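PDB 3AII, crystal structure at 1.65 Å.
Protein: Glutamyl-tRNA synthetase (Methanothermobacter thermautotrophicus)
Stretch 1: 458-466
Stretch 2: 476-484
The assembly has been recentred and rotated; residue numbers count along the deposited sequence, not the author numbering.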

ATOM      1  N   LEU A 458       1.034 -41.636 -11.414  1.00 16.05           N
ATOM      2  CA  LEU A 458       0.286 -40.448 -11.026  1.00 13.60           C
ATOM      3  C   LEU A 458      -1.123 -40.858 -10.669  1.00 13.91           C
ATOM      4  O   LEU A 458      -1.668 -41.797 -11.232  1.00 17.08           O
ATOM      5  CB  LEU A 458       0.198 -39.455 -12.191  1.00 17.61           C
ATOM      6  CG  LEU A 458       1.508 -38.940 -12.783  1.00 19.30           C
ATOM      7  CD1 LEU A 458       1.270 -38.251 -14.138  1.00 20.81           C
ATOM      8  CD2 LEU A 458       2.197 -38.002 -11.804  1.00 21.50           C
ATOM      9  N   ARG A 459      -1.722 -40.124  -9.744  1.00 14.72           N
ATOM     10  CA  ARG A 459      -3.145 -40.257  -9.505  1.00 14.08           C
ATOM     11  C   ARG A 459      -3.792 -38.949  -9.910  1.00 14.67           C
ATOM     12  O   ARG A 459      -3.520 -37.894  -9.306  1.00 16.29           O
ATOM     13  CB  ARG A 459      -3.438 -40.539  -8.035  1.00 16.86           C
ATOM     14  CG  ARG A 459      -4.938 -40.555  -7.766  1.00 17.18           C
ATOM     15  CD  ARG A 459      -5.279 -41.191  -6.446  1.00 21.89           C
ATOM     16  NE  ARG A 459      -6.714 -41.071  -6.184  1.00 23.58           N
ATOM     17  CZ  ARG A 459      -7.647 -41.878  -6.687  1.00 22.45           C
ATOM     18  NH1 ARG A 459      -7.324 -42.887  -7.498  1.00 24.15           N
ATOM     19  NH2 ARG A 459      -8.923 -41.666  -6.375  1.00 29.52           N
ATOM     20  N   LEU A 460      -4.625 -39.006 -10.940  1.00 16.29           N
ATOM     21  CA  LEU A 460      -5.397 -37.835 -11.324  1.00 17.64           C
ATOM     22  C   LEU A 460      -6.428 -37.677 -10.215  1.00 16.85           C
ATOM     23  O   LEU A 460      -7.226 -38.589  -9.979  1.00 17.28           O
ATOM     24  CB  LEU A 460      -6.092 -38.037 -12.670  1.00 16.81           C
ATOM     25  CG  LEU A 460      -5.380 -38.536 -13.933  1.00 44.15           C
ATOM     26  CD1 LEU A 460      -6.051 -37.938 -15.176  1.00 27.02           C
ATOM     27  CD2 LEU A 460      -3.895 -38.242 -13.944  1.00 30.41           C
ATOM     28  N   ILE A 461      -6.406 -36.530  -9.536  1.00 14.34           N
ATOM     29  CA  ILE A 461      -7.161 -36.361  -8.289  1.00 16.67           C
ATOM     30  C   ILE A 461      -8.618 -36.806  -8.408  1.00 16.74           C
ATOM     31  O   ILE A 461      -9.323 -36.388  -9.317  1.00 17.83           O
ATOM     32  CB  ILE A 461      -7.073 -34.921  -7.775  1.00 15.77           C
ATOM     33  CG1 ILE A 461      -5.640 -34.625  -7.312  1.00 17.73           C
ATOM     34  CG2 ILE A 461      -8.106 -34.673  -6.644  1.00 15.09           C
ATOM     35  CD1 ILE A 461      -5.378 -33.155  -7.045  1.00 23.13           C
ATOM     36  N   ASP A 462      -9.043 -37.677  -7.488  1.00 17.96           N
ATOM     37  CA  ASP A 462     -10.412 -38.196  -7.457  1.00 19.09           C
ATOM     38  C   ASP A 462     -10.837 -39.048  -8.662  1.00 18.08           C
ATOM     39  O   ASP A 462     -12.009 -39.420  -8.775  1.00 20.30           O
ATOM     40  CB  ASP A 462     -11.413 -37.049  -7.240  1.00 17.79           C
ATOM     41  CG  ASP A 462     -11.388 -36.524  -5.814  1.00 22.96           C
ATOM     42  OD1 ASP A 462     -10.867 -37.235  -4.929  1.00 28.40           O
ATOM     43  OD2 ASP A 462     -11.891 -35.407  -5.569  1.00 21.58           O
ATOM     44  N   ALA A 463      -9.894 -39.405  -9.538  1.00 18.93           N
ATOM     45  CA  ALA A 463     -10.258 -40.023 -10.806  1.00 15.89           C
ATOM     46  C   ALA A 463      -9.657 -41.414 -11.020  1.00 22.17           C
ATOM     47  O   ALA A 463     -10.303 -42.421 -10.730  1.00 22.58           O
ATOM     48  CB  ALA A 463      -9.893 -39.083 -11.965  1.00 17.41           C
ATOM     49  N   VAL A 464      -8.430 -41.470 -11.528  1.00 19.42           N
ATOM     50  CA  VAL A 464      -7.818 -42.756 -11.881  1.00 16.29           C
ATOM     51  C   VAL A 464      -6.329 -42.699 -11.632  1.00 12.80           C
ATOM     52  O   VAL A 464      -5.760 -41.624 -11.489  1.00 15.49           O
ATOM     53  CB  VAL A 464      -8.027 -43.120 -13.371  1.00 21.40           C
ATOM     54  CG1 VAL A 464      -9.497 -43.400 -13.662  1.00 22.97           C
ATOM     55  CG2 VAL A 464      -7.475 -42.015 -14.274  1.00 20.54           C
ATOM     56  N   ASN A 465      -5.684 -43.860 -11.604  1.00 14.73           N
ATOM     57  CA  ASN A 465      -4.235 -43.921 -11.455  1.00 15.01           C
ATOM     58  C   ASN A 465      -3.631 -44.296 -12.802  1.00 13.35           C
ATOM     59  O   ASN A 465      -4.147 -45.170 -13.488  1.00 17.17           O
ATOM     60  CB  ASN A 465      -3.860 -44.974 -10.409  1.00 17.16           C
ATOM     61  CG  ASN A 465      -4.655 -44.819  -9.127  1.00 19.92           C
ATOM     62  OD1 ASN A 465      -4.823 -43.710  -8.629  1.00 19.74           O
ATOM     63  ND2 ASN A 465      -5.162 -45.932  -8.595  1.00 21.46           N
ATOM     64  N   VAL A 466      -2.567 -43.605 -13.188  1.00 15.74           N
ATOM     65  CA  VAL A 466      -1.948 -43.848 -14.483  1.00 19.04           C
ATOM     66  C   VAL A 466      -0.439 -43.895 -14.321  1.00 20.20           C
ATOM     67  O   VAL A 466       0.088 -43.533 -13.264  1.00 20.72           O
ATOM     68  CB  VAL A 466      -2.287 -42.728 -15.459  1.00 18.50           C
ATOM     69  CG1 VAL A 466      -3.799 -42.704 -15.729  1.00 18.57           C
ATOM     70  CG2 VAL A 466      -1.793 -41.377 -14.914  1.00 17.45           C
TER
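Stretch 2 476-484: HSEGIEEAR

A strand that leads into a helix can be held on a neighbouring hairpin by backbone pairing, with a few side chains extending the hold to carbonyls of the turn. The contact between residues 458-466 and 476-484 of this glutamyl-tRNA synthetase illustrates the principle. The first stretch is a β-hairpin, closed by paired backbone bonds between Leu-458 and Val-466. The second enters as a strand at His-476 and Ser-477, turns through Glu-478 and Gly-479, and continues as a helix from Ile-480, with Gly-479 at the N-cap position. Its strand runs antiparallel to the returning arm of the hairpin, and the contact buries 414 Å² in all.

Leu-458 is buried out of reach of the second stretch, but Arg-459 points its CA-to-CB bond toward it. The side chain is extended, with chi1 to chi3 all t, and this carries the guanidinium to the turn, where Arg-459 NH1 donates to Glu-478 O at 2.9 Å. The carbonyl lies at the edge of the guanidinium, near its plane, as suits an in-plane N-H donor; Ile-480 CG1 covers one face, 4.0 Å from Arg-459 NH2. Farther back, Arg-459 CD packs 3.7 Å from Ala-483 CB, so the same side chain meets both the turn and the helix. A water accepts from Arg-459 NH2 and lies 2.8 Å from Glu-478 O.

Leu-460, Ile-461 and Asp-462 make no direct contact as the hairpin turns. At Ala-463 the backbone takes over: its O lies 3.4 Å from Glu-478 CG, and a second water sits 2.7 Å from Ala-463 O and 2.8 Å from Glu-478 OE2. Val-464 comes alongside next, its CA 4.3 Å from Glu-478 CA and its CB 3.7 Å from Ser-477 O.

Asn-465 is the centre of the arrangement. Its backbone pairs with Ser-477 across a CA-CA distance of 5.2 Å: Asn-465 N donates to Ser-477 O at 2.8 Å, and Asn-465 O receives His-476 N at 2.9 Å and, weakly, Ser-477 N at 3.3 Å. The side chains of Asn-465 and Ser-477 share one face of the sheet, which lets Asn-465 ND2 donate to Ser-477 OG at 2.9 Å. The same ND2 also donates to Gly-479 O at 2.9 Å, linking strand to helix start. Asn-465 OD1 accepts from Arg-459 NH1 at 2.9 Å, joining the two principal side chains, and lies 3.3 Å from Ala-483 CB. Val-466 ends the stretch with its CA-to-CB bond pointing away, its CA 4.1 Å from His-476 N.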

ATOM      1  N   HIS A 476      -3.789 -47.447 -15.228  1.00 15.88           N
ATOM      2  CA  HIS A 476      -3.398 -48.528 -14.326  1.00 18.18           C
ATOM      3  C   HIS A 476      -4.572 -49.084 -13.518  1.00 23.22           C
ATOM      4  O   HIS A 476      -4.809 -50.295 -13.509  1.00 20.34           O
ATOM      5  CB  HIS A 476      -2.264 -48.097 -13.386  1.00 17.47           C
ATOM      6  CG  HIS A 476      -1.851 -49.163 -12.421  1.00 21.71           C
ATOM      7  ND1 HIS A 476      -2.423 -49.298 -11.176  1.00 21.92           N
ATOM      8  CD2 HIS A 476      -0.935 -50.160 -12.524  1.00 24.73           C
ATOM      9  CE1 HIS A 476      -1.872 -50.320 -10.546  1.00 22.80           C
ATOM     10  NE2 HIS A 476      -0.966 -50.861 -11.340  1.00 21.25           N
ATOM     11  N   SER A 477      -5.309 -48.204 -12.843  1.00 19.97           N
ATOM     12  CA  SER A 477      -6.353 -48.650 -11.924  1.00 16.61           C
ATOM     13  C   SER A 477      -7.143 -47.424 -11.499  1.00 20.92           C
ATOM     14  O   SER A 477      -6.903 -46.339 -12.010  1.00 17.44           O
ATOM     15  CB  SER A 477      -5.720 -49.279 -10.684  1.00 20.01           C
ATOM     16  OG  SER A 477      -4.745 -48.399 -10.127  1.00 21.19           O
ATOM     17  N   GLU A 478      -8.058 -47.590 -10.552  1.00 22.09           N
ATOM     18  CA  GLU A 478      -8.949 -46.492 -10.174  1.00 25.20           C
ATOM     19  C   GLU A 478      -8.938 -46.172  -8.680  1.00 24.49           C
ATOM     20  O   GLU A 478      -9.128 -45.020  -8.292  1.00 29.85           O
ATOM     21  CB  GLU A 478     -10.385 -46.775 -10.644  1.00 28.55           C
ATOM     22  CG  GLU A 478     -11.369 -45.643 -10.329  1.00 33.39           C
ATOM     23  CD  GLU A 478     -12.734 -45.810 -10.997  1.00 53.13           C
ATOM     24  OE1 GLU A 478     -12.850 -46.591 -11.963  1.00 41.51           O
ATOM     25  OE2 GLU A 478     -13.698 -45.148 -10.557  1.00 47.10           O
ATOM     26  N   GLY A 479      -8.708 -47.179  -7.842  1.00 25.22           N
ATOM     27  CA  GLY A 479      -8.851 -47.010  -6.401  1.00 41.06           C
ATOM     28  C   GLY A 479      -7.719 -46.337  -5.642  1.00 43.87           C
ATOM     29  O   GLY A 479      -6.595 -46.237  -6.123  1.00 27.22           O
ATOM     30  N   ILE A 480      -8.021 -45.884  -4.427  1.00 33.85           N
ATOM     31  CA  ILE A 480      -7.042 -45.200  -3.584  1.00 30.56           C
ATOM     32  C   ILE A 480      -5.939 -46.139  -3.102  1.00 32.76           C
ATOM     33  O   ILE A 480      -4.772 -45.757  -3.044  1.00 33.23           O
ATOM     34  CB  ILE A 480      -7.713 -44.568  -2.349  1.00 44.31           C
ATOM     35  CG1 ILE A 480      -8.681 -43.467  -2.773  1.00 46.03           C
ATOM     36  CG2 ILE A 480      -6.663 -44.011  -1.399  1.00 50.80           C
ATOM     37  CD1 ILE A 480      -9.413 -42.826  -1.617  1.00 57.11           C
ATOM     38  N   GLU A 481      -6.314 -47.364  -2.741  1.00 35.99           N
ATOM     39  CA  GLU A 481      -5.340 -48.340  -2.260  1.00 35.41           C
ATOM     40  C   GLU A 481      -4.326 -48.691  -3.341  1.00 28.74           C
ATOM     41  O   GLU A 481      -3.129 -48.777  -3.069  1.00 34.24           O
ATOM     42  CB  GLU A 481      -6.031 -49.604  -1.740  1.00 47.29           C
ATOM     43  CG  GLU A 481      -6.678 -49.443  -0.368  1.00 54.22           C
ATOM     44  CD  GLU A 481      -5.660 -49.333   0.760  1.00 80.95           C
ATOM     45  OE1 GLU A 481      -5.802 -50.072   1.759  1.00 86.13           O
ATOM     46  OE2 GLU A 481      -4.720 -48.515   0.652  1.00 75.39           O
ATOM     47  N   GLU A 482      -4.806 -48.887  -4.565  1.00 29.70           N
ATOM     48  CA  GLU A 482      -3.912 -49.141  -5.686  1.00 25.80           C
ATOM     49  C   GLU A 482      -2.956 -47.959  -5.829  1.00 23.97           C
ATOM     50  O   GLU A 482      -1.764 -48.136  -6.070  1.00 25.44           O
ATOM     51  CB  GLU A 482      -4.693 -49.352  -6.983  1.00 28.25           C
ATOM     52  CG  GLU A 482      -5.912 -50.259  -6.848  1.00 44.44           C
ATOM     53  CD  GLU A 482      -5.574 -51.628  -6.292  1.00 62.76           C
ATOM     54  OE1 GLU A 482      -4.411 -52.061  -6.441  1.00 47.04           O
ATOM     55  OE2 GLU A 482      -6.472 -52.271  -5.707  1.00 69.33           O
ATOM     56  N   ALA A 483      -3.477 -46.747  -5.673  1.00 26.05           N
ATOM     57  CA  ALA A 483      -2.631 -45.565  -5.786  1.00 24.84           C
ATOM     58  C   ALA A 483      -1.521 -45.590  -4.732  1.00 22.75           C
ATOM     59  O   ALA A 483      -0.373 -45.254  -5.012  1.00 21.65           O
ATOM     60  CB  ALA A 483      -3.467 -44.288  -5.657  1.00 25.39           C
ATOM     61  N   ARG A 484      -1.876 -45.969  -3.508  1.00 28.34           N
ATOM     62  CA  ARG A 484      -0.890 -46.072  -2.436  1.00 34.10           C
ATOM     63  C   ARG A 484       0.144 -47.155  -2.734  1.00 34.74           C
ATOM     64  O   ARG A 484       1.331 -46.984  -2.463  1.00 32.64           O
ATOM     65  CB  ARG A 484      -1.574 -46.359  -1.097  1.00 38.86           C
ATOM     66  CG  ARG A 484      -2.258 -45.158  -0.462  1.00 55.83           C
ATOM     67  CD  ARG A 484      -2.927 -45.561   0.845  1.00 64.92           C
ATOM     68  NE  ARG A 484      -3.187 -44.417   1.715  1.00 69.84           N
ATOM     69  CZ  ARG A 484      -3.675 -44.514   2.947  1.00 87.79           C
ATOM     70  NH1 ARG A 484      -3.961 -45.706   3.458  1.00 89.33           N
ATOM     71  NH2 ARG A 484      -3.877 -43.422   3.671  1.00 98.67           N
TER
HETATM   72  O   HOH W   1     -11.105 -43.251  -7.538  1.00 35.62           O
HETATM   73  O   HOH W   2     -12.878 -42.586  -9.784  1.00 44.10           O